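Local coordinates for probable ribose-5-phosphate isomerase B (Mycoplasma genitalium, PDB 6MU0), which probably catalyses the interconversion of ribulose 5-phosphate and ribose 5-phosphate in the non-oxidative stage of the pentose phosphate pathway, at residues T124-E127 and N128-V132; I27-E30 and H31-K35; A61-V64 and K65-S68. One frame throughout, in Å; residues are numbered along the deposited sequence. Where two conformers were deposited one is given.

None of the three contacts closes a long loop: each joins residues three or four apart on a single helix, and they follow one another in series without nesting or crossing. From the N terminus comes interaction 2, on the final turns of helix 22-34, which links strands 12-16 and 38-41. Interaction 3 follows at the fraying end of helix 53-66, and interaction 1 opens helix 125-137. Interactions 1 and 2 touch directly, Ile129 packing on Ile27, Ile28 and His31, so that two helices are tied together. Interaction 3 stands apart, about 24 Å from interaction 1 between centres, on the opposite side of the chain's centre.

Interaction 1 (T124-E127 and N128-V132); sequences TDSE and NIKIV
Water 2 is gripped between Lys130 and Glu127, accepting from Lys130 NZ at 2.7 Å and donating to Glu127 OE1 at 2.9 Å; its approach to Ser126 OG is weak and long. In this Glu127 conformer, one of two deposited, OE1 of Glu127 and NZ of Lys130 are 4.5 Å apart, beyond a direct salt bridge. The side chains cross at about a right angle: Glu127, in the same conformer, bends at its second torsion (81°), whereas Lys130 runs extended past Ser126, bringing its CE to 3.4 Å from Ser126 OG. The other carboxylate oxygen of Glu127 is held by Glu101 N. Farther back along the Glu127 side chain, CG lies 4.0 Å from Ile131 CD1, the two chains meeting at a slant. Thr124 is the N-cap, its OG1 accepting from Glu127 N at 3.1 Å in a nearly straight bond (162°), while its carbonyl receives Asn128 N and begins the i to i+4 series. Water 1 donates to Asp125 OD1 and accepts from Asn128 ND2, which also donates to Ser119 O. The buried amide nitrogen thus has two acceptors, which should restrict its rotation. The first turn combines an N-cap with two water-mediated links, the Glu127–Lys130 attraction probably softened by the intervening water.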
ATOM      1  N   THR A 124      12.747  -9.460   3.673  1.00  9.35           N
ATOM      2  CA  THR A 124      13.761  -9.316   2.635  1.00 10.11           C
ATOM      3  C   THR A 124      13.164  -8.656   1.394  1.00  9.50           C
ATOM      4  O   THR A 124      11.947  -8.646   1.184  1.00  9.28           O
ATOM      5  CB  THR A 124      14.327 -10.679   2.236  1.00 11.98           C
ATOM      6  OG1 THR A 124      13.287 -11.462   1.640  1.00 12.68           O
ATOM      7  CG2 THR A 124      14.904 -11.411   3.442  1.00 13.01           C
ATOM      8  N   ASP A 125      14.049  -8.111   0.553  1.00 10.70           N
ATOM      9  CA  ASP A 125      13.604  -7.548  -0.721  1.00 11.42           C
ATOM     10  C   ASP A 125      12.853  -8.583  -1.542  1.00 10.70           C
ATOM     11  O   ASP A 125      11.814  -8.279  -2.138  1.00 10.19           O
ATOM     12  CB  ASP A 125      14.802  -7.077  -1.540  1.00 13.54           C
ATOM     13  CG  ASP A 125      15.527  -5.913  -0.915  1.00 16.52           C
ATOM     14  OD1 ASP A 125      15.017  -5.315   0.057  1.00 15.91           O
ATOM     15  OD2 ASP A 125      16.626  -5.591  -1.411  1.00 18.53           O
ATOM     16  N   SER A 126      13.385  -9.806  -1.610  1.00 10.58           N
ATOM     17  CA  SER A 126      12.746 -10.850  -2.398  1.00 11.34           C
ATOM     18  C   SER A 126      11.337 -11.132  -1.903  1.00 10.42           C
ATOM     19  O   SER A 126      10.398 -11.240  -2.700  1.00 10.70           O
ATOM     20  CB  SER A 126      13.586 -12.121  -2.359  1.00 13.91           C
ATOM     21  OG  SER A 126      12.903 -13.139  -3.060  1.00 17.75           O
ATOM     22  N   GLU A 127      11.167 -11.270  -0.586  1.00  9.66           N
ATOM     23  CA  GLU A 127       9.840 -11.549  -0.046  0.57  9.39           C
ATOM     24  C   GLU A 127       8.892 -10.383  -0.291  1.00  8.82           C
ATOM     25  O   GLU A 127       7.711 -10.588  -0.607  1.00  9.32           O
ATOM     26  CB  GLU A 127       9.923 -11.870   1.446  0.57  9.34           C
ATOM     27  CG  GLU A 127       8.590 -12.266   2.072  0.57  9.50           C
ATOM     28  CD  GLU A 127       8.224 -13.715   1.833  0.57 11.98           C
ATOM     29  OE1 GLU A 127       9.006 -14.434   1.179  0.57 13.89           O
ATOM     30  OE2 GLU A 127       7.152 -14.136   2.315  0.57 11.86           O
ATOM     31  N   ASN A 128       9.390  -9.149  -0.155  1.00  8.84           N
ATOM     32  CA  ASN A 128       8.543  -7.990  -0.419  1.00  8.70           C
ATOM     33  C   ASN A 128       8.077  -7.943  -1.874  1.00  8.16           C
ATOM     34  O   ASN A 128       6.925  -7.595  -2.144  1.00  8.78           O
ATOM     35  CB  ASN A 128       9.246  -6.710   0.023  1.00  8.39           C
ATOM     36  CG  ASN A 128       8.999  -6.409   1.487  1.00  8.36           C
ATOM     37  OD1 ASN A 128       7.889  -6.616   1.976  1.00  9.00           O
ATOM     38  ND2 ASN A 128      10.027  -5.932   2.194  1.00  9.13           N
ATOM     39  N   ILE A 129       8.948  -8.288  -2.828  1.00  8.92           N
ATOM     40  CA  ILE A 129       8.503  -8.350  -4.222  1.00  9.19           C
ATOM     41  C   ILE A 129       7.404  -9.393  -4.392  1.00  8.90           C
ATOM     42  O   ILE A 129       6.415  -9.170  -5.103  1.00  9.43           O
ATOM     43  CB  ILE A 129       9.698  -8.619  -5.154  1.00 10.14           C
ATOM     44  CG1 ILE A 129      10.574  -7.369  -5.278  1.00 11.77           C
ATOM     45  CG2 ILE A 129       9.222  -9.082  -6.527  1.00 11.78           C
ATOM     46  CD1 ILE A 129       9.931  -6.237  -6.071  1.00 14.74           C
ATOM     47  N   LYS A 130       7.563 -10.554  -3.753  1.00  9.61           N
ATOM     48  CA  LYS A 130       6.537 -11.592  -3.854  1.00  9.96           C
ATOM     49  C   LYS A 130       5.218 -11.130  -3.248  1.00  9.45           C
ATOM     50  O   LYS A 130       4.140 -11.441  -3.771  1.00  9.94           O
ATOM     51  CB  LYS A 130       7.010 -12.865  -3.160  1.00 10.65           C
ATOM     52  CG  LYS A 130       8.203 -13.501  -3.833  1.00 11.86           C
ATOM     53  CD  LYS A 130       8.806 -14.594  -2.974  1.00 12.56           C
ATOM     54  CE  LYS A 130      10.150 -15.023  -3.520  1.00 14.00           C
ATOM     55  NZ  LYS A 130      10.795 -15.998  -2.603  1.00 13.70           N
ATOM     56  N   ILE A 131       5.292 -10.413  -2.126  1.00  8.93           N
ATOM     57  CA  ILE A 131       4.094  -9.862  -1.500  1.00  9.14           C
ATOM     58  C   ILE A 131       3.389  -8.910  -2.457  1.00  8.98           C
ATOM     59  O   ILE A 131       2.173  -8.994  -2.665  1.00  9.24           O
ATOM     60  CB  ILE A 131       4.477  -9.173  -0.180  1.00  8.74           C
ATOM     61  CG1 ILE A 131       4.859 -10.218   0.879  1.00  9.06           C
ATOM     62  CG2 ILE A 131       3.366  -8.240   0.295  1.00  9.66           C
ATOM     63  CD1 ILE A 131       5.570  -9.633   2.082  1.00  9.65           C
ATOM     64  N   VAL A 132       4.152  -7.983  -3.044  1.00  8.81           N
ATOM     65  CA  VAL A 132       3.593  -7.038  -4.009  1.00  9.03           C
ATOM     66  C   VAL A 132       2.927  -7.779  -5.161  1.00  9.49           C
ATOM     67  O   VAL A 132       1.787  -7.482  -5.539  1.00 10.33           O
ATOM     68  CB  VAL A 132       4.687  -6.074  -4.505  1.00  9.48           C
ATOM     69  CG1 VAL A 132       4.182  -5.251  -5.677  1.00 10.90           C
ATOM     70  CG2 VAL A 132       5.141  -5.147  -3.385  1.00  9.90           C
TER
HETATM   71  O   HOH W   1      12.997  -5.341   2.023  1.00 11.71           O
HETATM   72  O   HOH W   2      11.437 -14.670  -0.295  0.57 16.48           O

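Interaction 2 (I27-E30 and H31-K35); sequences IISE and HLKTK
With chi1 near -66° in Ile28 and -65° in Leu32, CG1 of the former and CG of the latter each stand opposite their own carbonyl carbon, and the two side chains run alongside one another in the same direction. Ile28 CG2 meets Leu32 CD1 at 3.8 Å, one turn of helix apart. Leu32 also rests CG 3.3 Å from Ile28 O, the carbonyl that accepts its own N-H at 2.9 Å. One residue on, Lys33 repeats the pattern, its CG close to Ser29 O; its chain then bends at the last torsion (-66°), carrying NZ to Val39 O. Glu30 and Thr34, both exposed, are joined by one water: water 3 donates to Glu30 OE1 at 2.7 Å and accepts from Thr34 OG1 at 2.8 Å. His31 NE2 is hydrogen-bonded to Asp133 OD1, which should limit turning of the ring. The apolar pair and the water-linked Glu30 and Thr34 thus occupy different parts of the helix surface. Within the beta-alpha-beta unit of strands 12-16 and 38-41, Ile28 and Leu32 face the sheet through Ile15, Ile13 and Val39, while Ile27 and His31 lean on helix 125-137, where Leu32 also reaches Leu136.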
ATOM      1  N   ILE A  27      13.466  -0.722  -6.113  1.00  9.58           N
ATOM      2  CA  ILE A  27      13.300  -2.078  -6.628  1.00  9.68           C
ATOM      3  C   ILE A  27      11.848  -2.330  -7.020  1.00  9.79           C
ATOM      4  O   ILE A  27      11.557  -2.826  -8.116  1.00  9.95           O
ATOM      5  CB  ILE A  27      13.795  -3.108  -5.597  1.00 10.94           C
ATOM      6  CG1 ILE A  27      15.310  -3.015  -5.425  1.00 13.10           C
ATOM      7  CG2 ILE A  27      13.376  -4.513  -6.012  1.00 13.29           C
ATOM      8  CD1 ILE A  27      15.850  -3.830  -4.259  1.00 14.34           C
ATOM      9  N   ILE A  28      10.912  -2.021  -6.119  1.00  9.09           N
ATOM     10  CA  ILE A  28       9.500  -2.266  -6.410  1.00  8.90           C
ATOM     11  C   ILE A  28       9.023  -1.399  -7.568  1.00  8.57           C
ATOM     12  O   ILE A  28       8.341  -1.875  -8.488  1.00  9.60           O
ATOM     13  CB  ILE A  28       8.640  -2.042  -5.156  1.00  8.57           C
ATOM     14  CG1 ILE A  28       8.965  -3.078  -4.083  1.00  9.60           C
ATOM     15  CG2 ILE A  28       7.171  -2.071  -5.535  1.00  9.46           C
ATOM     16  CD1 ILE A  28       8.304  -2.775  -2.754  1.00 11.10           C
ATOM     17  N   SER A  29       9.370  -0.110  -7.546  1.00  8.96           N
ATOM     18  CA  SER A  29       8.894   0.796  -8.585  0.68  9.74           C
ATOM     19  C   SER A  29       9.350   0.339  -9.966  1.00  9.35           C
ATOM     20  O   SER A  29       8.548   0.264 -10.903  1.00 10.21           O
ATOM     21  CB  SER A  29       9.369   2.216  -8.290  0.68 11.34           C
ATOM     22  OG  SER A  29       8.960   3.093  -9.316  0.68 11.52           O
ATOM     23  N   GLU A  30      10.635   0.023 -10.107  1.00  9.73           N
ATOM     24  CA  GLU A  30      11.143  -0.392 -11.410  1.00 10.04           C
ATOM     25  C   GLU A  30      10.598  -1.757 -11.822  1.00 10.14           C
ATOM     26  O   GLU A  30      10.325  -1.991 -13.006  1.00 10.98           O
ATOM     27  CB  GLU A  30      12.671  -0.355 -11.416  1.00 11.47           C
ATOM     28  CG  GLU A  30      13.240   1.049 -11.249  1.00 11.44           C
ATOM     29  CD  GLU A  30      12.927   1.989 -12.416  1.00 11.48           C
ATOM     30  OE1 GLU A  30      12.728   1.517 -13.557  1.00 12.03           O
ATOM     31  OE2 GLU A  30      12.905   3.219 -12.188  1.00 11.42           O
ATOM     32  N   HIS A  31      10.436  -2.668 -10.859  1.00 10.37           N
ATOM     33  CA  HIS A  31       9.812  -3.960 -11.131  1.00 10.58           C
ATOM     34  C   HIS A  31       8.419  -3.780 -11.732  1.00 10.62           C
ATOM     35  O   HIS A  31       8.070  -4.401 -12.747  1.00 12.00           O
ATOM     36  CB  HIS A  31       9.756  -4.726  -9.806  1.00 11.12           C
ATOM     37  CG  HIS A  31       8.948  -5.981  -9.835  1.00 11.65           C
ATOM     38  ND1 HIS A  31       9.410  -7.156 -10.386  1.00 14.02           N
ATOM     39  CD2 HIS A  31       7.731  -6.260  -9.314  1.00 12.42           C
ATOM     40  CE1 HIS A  31       8.494  -8.096 -10.228  1.00 14.09           C
ATOM     41  NE2 HIS A  31       7.467  -7.579  -9.578  1.00 13.30           N
ATOM     42  N   LEU A  32       7.609  -2.918 -11.119  1.00 10.30           N
ATOM     43  CA  LEU A  32       6.243  -2.719 -11.587  1.00 10.66           C
ATOM     44  C   LEU A  32       6.202  -1.939 -12.896  1.00 11.21           C
ATOM     45  O   LEU A  32       5.344  -2.197 -13.751  1.00 11.71           O
ATOM     46  CB  LEU A  32       5.424  -2.028 -10.501  1.00 10.33           C
ATOM     47  CG  LEU A  32       5.236  -2.864  -9.237  1.00 11.09           C
ATOM     48  CD1 LEU A  32       4.432  -2.070  -8.224  1.00 11.43           C
ATOM     49  CD2 LEU A  32       4.545  -4.189  -9.555  1.00 12.66           C
ATOM     50  N   LYS A  33       7.115  -0.983 -13.083  1.00 10.56           N
ATOM     51  CA  LYS A  33       7.170  -0.288 -14.367  1.00 10.81           C
ATOM     52  C   LYS A  33       7.471  -1.255 -15.506  1.00 12.90           C
ATOM     53  O   LYS A  33       6.883  -1.159 -16.590  1.00 13.99           O
ATOM     54  CB  LYS A  33       8.187   0.850 -14.318  1.00 11.25           C
ATOM     55  CG  LYS A  33       7.692   2.055 -13.525  1.00 11.89           C
ATOM     56  CD  LYS A  33       8.711   3.183 -13.519  1.00 14.16           C
ATOM     57  CE  LYS A  33       8.140   4.452 -12.891  1.00 15.46           C
ATOM     58  NZ  LYS A  33       7.021   5.021 -13.712  1.00 16.00           N
ATOM     59  N   THR A  34       8.379  -2.204 -15.280  1.00 14.02           N
ATOM     60  CA  THR A  34       8.674  -3.192 -16.313  1.00 15.83           C
ATOM     61  C   THR A  34       7.448  -4.028 -16.653  1.00 17.27           C
ATOM     62  O   THR A  34       7.261  -4.417 -17.812  1.00 18.98           O
ATOM     63  CB  THR A  34       9.831  -4.071 -15.847  1.00 18.42           C
ATOM     64  OG1 THR A  34      10.996  -3.254 -15.669  1.00 18.82           O
ATOM     65  CG2 THR A  34      10.133  -5.165 -16.862  1.00 20.06           C
ATOM     66  N   LYS A  35       6.592  -4.288 -15.670  1.00 17.33           N
ATOM     67  CA  LYS A  35       5.347  -5.014 -15.876  1.00 19.25           C
ATOM     68  C   LYS A  35       4.240  -4.144 -16.447  1.00 19.12           C
ATOM     69  O   LYS A  35       3.094  -4.604 -16.534  1.00 21.42           O
ATOM     70  CB  LYS A  35       4.886  -5.649 -14.567  1.00 21.68           C
ATOM     71  CG  LYS A  35       5.823  -6.706 -14.064  1.00 24.58           C
ATOM     72  CD  LYS A  35       5.236  -7.389 -12.863  1.00 28.60           C
ATOM     73  CE  LYS A  35       6.098  -8.549 -12.464  1.00 32.20           C
ATOM     74  NZ  LYS A  35       6.382  -9.440 -13.618  1.00 34.31           N
TER
HETATM   75  O   HOH W   3      11.774  -0.598 -15.026  1.00 20.03           O

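Interaction 3 (A61-V64 and K65-S68); sequences ADKV and KKNS
Between Ala61 and Lys65 the backbone still makes a regular i to i+4 bond, Lys65 N to Ala61 O at 2.9 Å, but the next bonds shorten to i to i+3, Lys66 N to Lys63 O and Asn67 N to Val64 O, with both donors well above the carbonyl planes. The helix tightens as it ends, and Asn67 leaves helical geometry at a phi of -144°. Water 5 bridges this exit, donating to Lys63 O at 2.7 Å and accepting from Asn67 ND2 at 3.0 Å, so the Lys63 carbonyl is gripped by both a backbone N-H and a water. The Lys63 and Lys66 side chains extend together, and their ammonium nitrogens, NZ of Lys63 and NZ of Lys66, come within 3.7 Å, a like-charge approach that probably costs energy and may favour a lowered pKa. Lys65, extended, brings NZ to water 4 at 2.9 Å, which gives only a weak bond to Asp62 OD1. Buried Val64 packs against Asn114, in the loop before strand 115-117; Asn114 ND2 also donates to Ser68 O. Ala61, Asp62 and Lys65 instead touch Val90, in the loop between helix 81-88 and strand 95-97, and the chain soon enters strand 72-75.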
ATOM      1  N   ALA A  61      -1.654   8.129   0.579  1.00  8.99           N
ATOM      2  CA  ALA A  61      -3.040   7.858   0.936  1.00  9.05           C
ATOM      3  C   ALA A  61      -3.977   8.942   0.417  1.00  9.37           C
ATOM      4  O   ALA A  61      -5.098   8.642  -0.012  1.00  9.92           O
ATOM      5  CB  ALA A  61      -3.165   7.697   2.445  1.00 10.27           C
ATOM      6  N   ASP A  62      -3.542  10.205   0.440  1.00 10.14           N
ATOM      7  CA  ASP A  62      -4.382  11.265  -0.106  1.00 11.63           C
ATOM      8  C   ASP A  62      -4.601  11.097  -1.605  1.00 12.16           C
ATOM      9  O   ASP A  62      -5.662  11.469  -2.112  1.00 13.88           O
ATOM     10  CB  ASP A  62      -3.798  12.643   0.218  1.00 12.62           C
ATOM     11  CG  ASP A  62      -4.091  13.093   1.645  1.00 16.24           C
ATOM     12  OD1 ASP A  62      -5.082  12.625   2.246  1.00 17.85           O
ATOM     13  OD2 ASP A  62      -3.330  13.940   2.159  1.00 18.99           O
ATOM     14  N   LYS A  63      -3.623  10.539  -2.331  1.00 11.31           N
ATOM     15  CA  LYS A  63      -3.845  10.242  -3.746  1.00 10.95           C
ATOM     16  C   LYS A  63      -4.844   9.105  -3.913  1.00 10.36           C
ATOM     17  O   LYS A  63      -5.772   9.192  -4.729  1.00 11.86           O
ATOM     18  CB  LYS A  63      -2.526   9.901  -4.443  1.00 12.96           C
ATOM     19  CG  LYS A  63      -1.610  11.079  -4.678  1.00 15.25           C
ATOM     20  CD  LYS A  63      -2.174  12.016  -5.731  1.00 19.19           C
ATOM     21  CE  LYS A  63      -1.168  13.099  -6.079  1.00 21.94           C
ATOM     22  NZ  LYS A  63      -1.699  14.020  -7.117  1.00 25.38           N
ATOM     23  N   VAL A  64      -4.662   8.014  -3.159  1.00 10.39           N
ATOM     24  CA  VAL A  64      -5.580   6.884  -3.265  1.00 10.68           C
ATOM     25  C   VAL A  64      -7.004   7.317  -2.942  1.00 10.80           C
ATOM     26  O   VAL A  64      -7.957   6.896  -3.604  1.00 11.45           O
ATOM     27  CB  VAL A  64      -5.090   5.713  -2.391  1.00 10.74           C
ATOM     28  CG1 VAL A  64      -6.122   4.594  -2.344  1.00 12.03           C
ATOM     29  CG2 VAL A  64      -3.766   5.200  -2.928  1.00 11.24           C
ATOM     30  N   LYS A  65      -7.161   8.205  -1.951  1.00 11.04           N
ATOM     31  CA  LYS A  65      -8.474   8.718  -1.563  1.00 12.09           C
ATOM     32  C   LYS A  65      -9.250   9.305  -2.741  1.00 12.41           C
ATOM     33  O   LYS A  65     -10.483   9.233  -2.761  1.00 13.39           O
ATOM     34  CB  LYS A  65      -8.293   9.774  -0.467  1.00 12.21           C
ATOM     35  CG  LYS A  65      -9.506  10.640  -0.144  1.00 13.63           C
ATOM     36  CD  LYS A  65      -9.160  11.610   0.982  1.00 15.26           C
ATOM     37  CE  LYS A  65     -10.305  12.544   1.324  1.00 18.92           C
ATOM     38  NZ  LYS A  65      -9.928  13.452   2.445  1.00 19.90           N
ATOM     39  N   LYS A  66      -8.555   9.898  -3.720  1.00 11.94           N
ATOM     40  CA  LYS A  66      -9.209  10.513  -4.874  1.00 12.98           C
ATOM     41  C   LYS A  66      -9.757   9.488  -5.863  1.00 11.87           C
ATOM     42  O   LYS A  66     -10.643   9.816  -6.662  1.00 13.22           O
ATOM     43  CB  LYS A  66      -8.208  11.419  -5.596  1.00 16.18           C
ATOM     44  CG  LYS A  66      -7.679  12.564  -4.746  1.00 22.51           C
ATOM     45  CD  LYS A  66      -6.412  13.165  -5.338  1.00 29.69           C
ATOM     46  CE  LYS A  66      -6.636  13.693  -6.745  1.00 34.44           C
ATOM     47  NZ  LYS A  66      -5.378  14.245  -7.323  1.00 37.22           N
ATOM     48  N   ASN A  67      -9.233   8.266  -5.850  1.00 11.32           N
ATOM     49  CA  ASN A  67      -9.673   7.213  -6.752  1.00 11.13           C
ATOM     50  C   ASN A  67      -9.633   5.884  -6.005  1.00 10.58           C
ATOM     51  O   ASN A  67      -8.956   4.944  -6.398  1.00 10.71           O
ATOM     52  CB  ASN A  67      -8.815   7.174  -8.013  1.00 12.20           C
ATOM     53  CG  ASN A  67      -9.168   8.272  -8.989  1.00 13.94           C
ATOM     54  OD1 ASN A  67     -10.194   8.208  -9.661  1.00 15.00           O
ATOM     55  ND2 ASN A  67      -8.322   9.291  -9.067  1.00 14.49           N
ATOM     56  N   SER A  68     -10.408   5.802  -4.920  1.00 10.55           N
ATOM     57  CA  SER A  68     -10.215   4.735  -3.945  1.00 10.89           C
ATOM     58  C   SER A  68     -10.643   3.376  -4.466  1.00 10.47           C
ATOM     59  O   SER A  68     -10.242   2.360  -3.890  1.00 11.69           O
ATOM     60  CB  SER A  68     -10.949   5.069  -2.647  1.00 12.92           C
ATOM     61  OG  SER A  68     -12.343   5.141  -2.866  1.00 15.13           O
TER
HETATM   62  O   HOH W   4      -7.650  14.477   1.065  1.00 39.45           O
HETATM   63  O   HOH W   5      -5.830   9.265  -7.444  1.00 13.32           O